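Local coordinates for lysozyme, putative (PDB 2WAG), which hydrolyses bacterial cell-wall peptidoglycan as a family GH25 lysozyme, probably by a neighbouring-group mechanism with retention of anomeric configuration, at residues K124-S127 and V128-M132. Residues are numbered along the deposited sequence; the frame is centred on the assembly and turned at random.
Sequences KELS and VMIEM
L126 and I130 meet one turn apart on the buried side of helix 119-137, the connecting helix of a beta-alpha-beta unit between strands 103-106 and 142-145 in the TIM-barrel-like fold of GH25 enzymes. Their side chains cross obliquely, CG of L126 lying 4.0 Å from CD1 of I130. In L126, CG stands anti to the backbone N (chi1 -171°), beside the carbonyl carbon, which raises it off the helix to the side where it meets I130 CD1; I130 does most of the reaching. CG1 of I130, beside its own backbone N (chi1 -67°), runs back over the carbonyl of L126, with CG1 3.2 Å from L126 O. CD1 continues in the same direction and lies 3.4 Å from L126 O. The same oxygen accepts the amide of I130 at 2.9 Å from its N, nearly along the C=O axis, and is thereby covered by the side chain of its own donor. Both residues pack on I104 and touch Y158.

M129 adds to this apolar face: its CB and CG lie beside the carbonyls of L126 and E125, and the chain leads off toward I104 of strand 103-106 and Q85 of helix 82-92. E125 OE1 bonds to G82 N, tying this helix to the start of helix 82-92. The S127 hydroxyl turns back along its own helix to a hydrogen bond with T123 O. V128 N makes a weak bond to K124 O, 3.4 Å long, and V128 CG2 also comes within 3.4 Å of K124 O.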
loop_
_atom_site.group_PDB
_atom_site.type_symbol
_atom_site.label_atom_id
_atom_site.label_comp_id
_atom_site.label_asym_id
_atom_site.label_seq_id
_atom_site.Cartn_x
_atom_site.Cartn_y
_atom_site.Cartn_z
ATOM N N LYS A 124 12.040 -21.454 -13.435
ATOM C CA LYS A 124 11.981 -21.835 -14.848
ATOM C C LYS A 124 11.514 -20.668 -15.714
ATOM O O LYS A 124 12.116 -20.333 -16.744
ATOM C CB LYS A 124 10.999 -23.004 -15.087
ATOM C CG LYS A 124 11.443 -24.341 -14.566
ATOM C CD LYS A 124 10.384 -25.404 -14.931
ATOM C CE LYS A 124 10.614 -26.716 -14.246
ATOM N NZ LYS A 124 9.706 -27.761 -14.811
ATOM N N GLU A 125 10.396 -20.055 -15.325
ATOM C CA GLU A 125 9.767 -19.089 -16.196
ATOM C C GLU A 125 10.465 -17.731 -16.129
ATOM O O GLU A 125 10.663 -17.069 -17.146
ATOM C CB GLU A 125 8.272 -18.951 -15.868
ATOM C CG GLU A 125 7.514 -20.286 -15.903
ATOM C CD GLU A 125 7.677 -21.057 -17.202
ATOM O OE1 GLU A 125 7.878 -20.437 -18.260
ATOM O OE2 GLU A 125 7.550 -22.309 -17.138
ATOM N N LEU A 126 10.845 -17.327 -14.915
ATOM C CA LEU A 126 11.526 -16.044 -14.774
ATOM C C LEU A 126 12.897 -16.084 -15.489
ATOM O O LEU A 126 13.327 -15.100 -16.089
ATOM C CB LEU A 126 11.679 -15.698 -13.294
ATOM C CG LEU A 126 12.186 -14.310 -12.921
ATOM C CD1 LEU A 126 11.293 -13.249 -13.536
ATOM C CD2 LEU A 126 12.115 -14.217 -11.402
ATOM N N SER A 127 13.573 -17.232 -15.444
ATOM C CA SER A 127 14.875 -17.323 -16.113
ATOM C C SER A 127 14.764 -17.192 -17.622
ATOM O O SER A 127 15.619 -16.576 -18.263
ATOM C CB SER A 127 15.560 -18.636 -15.760
ATOM O OG SER A 127 15.868 -18.701 -14.385
ATOM N N VAL A 128 13.707 -17.769 -18.202
ATOM C CA VAL A 128 13.465 -17.574 -19.620
ATOM C C VAL A 128 13.227 -16.085 -19.937
ATOM O O VAL A 128 13.769 -15.543 -20.901
ATOM C CB VAL A 128 12.285 -18.422 -20.122
ATOM C CG1 VAL A 128 11.890 -17.989 -21.524
ATOM C CG2 VAL A 128 12.637 -19.913 -20.050
ATOM N N MET A 129 12.404 -15.417 -19.122
ATOM C CA MET A 129 12.149 -13.997 -19.349
ATOM C C MET A 129 13.437 -13.181 -19.310
ATOM O O MET A 129 13.665 -12.327 -20.170
ATOM C CB MET A 129 11.237 -13.435 -18.271
ATOM C CG MET A 129 9.815 -13.808 -18.396
ATOM S SD MET A 129 8.741 -12.641 -17.517
ATOM C CE MET A 129 8.943 -11.245 -18.408
ATOM N N ILE A 130 14.239 -13.404 -18.271
ATOM C CA ILE A 130 15.487 -12.668 -18.123
ATOM C C ILE A 130 16.375 -12.888 -19.357
ATOM O O ILE A 130 16.916 -11.928 -19.925
ATOM C CB ILE A 130 16.205 -13.097 -16.856
ATOM C CG1 ILE A 130 15.425 -12.674 -15.614
ATOM C CG2 ILE A 130 17.651 -12.520 -16.832
ATOM C CD1 ILE A 130 15.788 -13.464 -14.385
ATOM N N GLU A 131 16.532 -14.149 -19.776
ATOM C CA GLU A 131 17.380 -14.441 -20.925
ATOM C C GLU A 131 16.904 -13.679 -22.164
ATOM O O GLU A 131 17.690 -13.066 -22.897
ATOM C CB GLU A 131 17.379 -15.945 -21.199
ATOM C CG GLU A 131 18.330 -16.310 -22.351
ATOM C CD GLU A 131 18.325 -17.769 -22.665
ATOM O OE1 GLU A 131 18.652 -18.590 -21.781
ATOM O OE2 GLU A 131 18.039 -18.096 -23.832
ATOM N N MET A 132 15.600 -13.704 -22.401
ATOM C CA MET A 132 15.071 -13.065 -23.594
ATOM C C MET A 132 15.167 -11.542 -23.549
ATOM O O MET A 132 15.483 -10.899 -24.565
ATOM C CB MET A 132 13.620 -13.504 -23.837
ATOM C CG MET A 132 13.525 -15.001 -24.144
ATOM S SD MET A 132 11.841 -15.567 -24.381
ATOM C CE MET A 132 11.358 -14.658 -25.836
#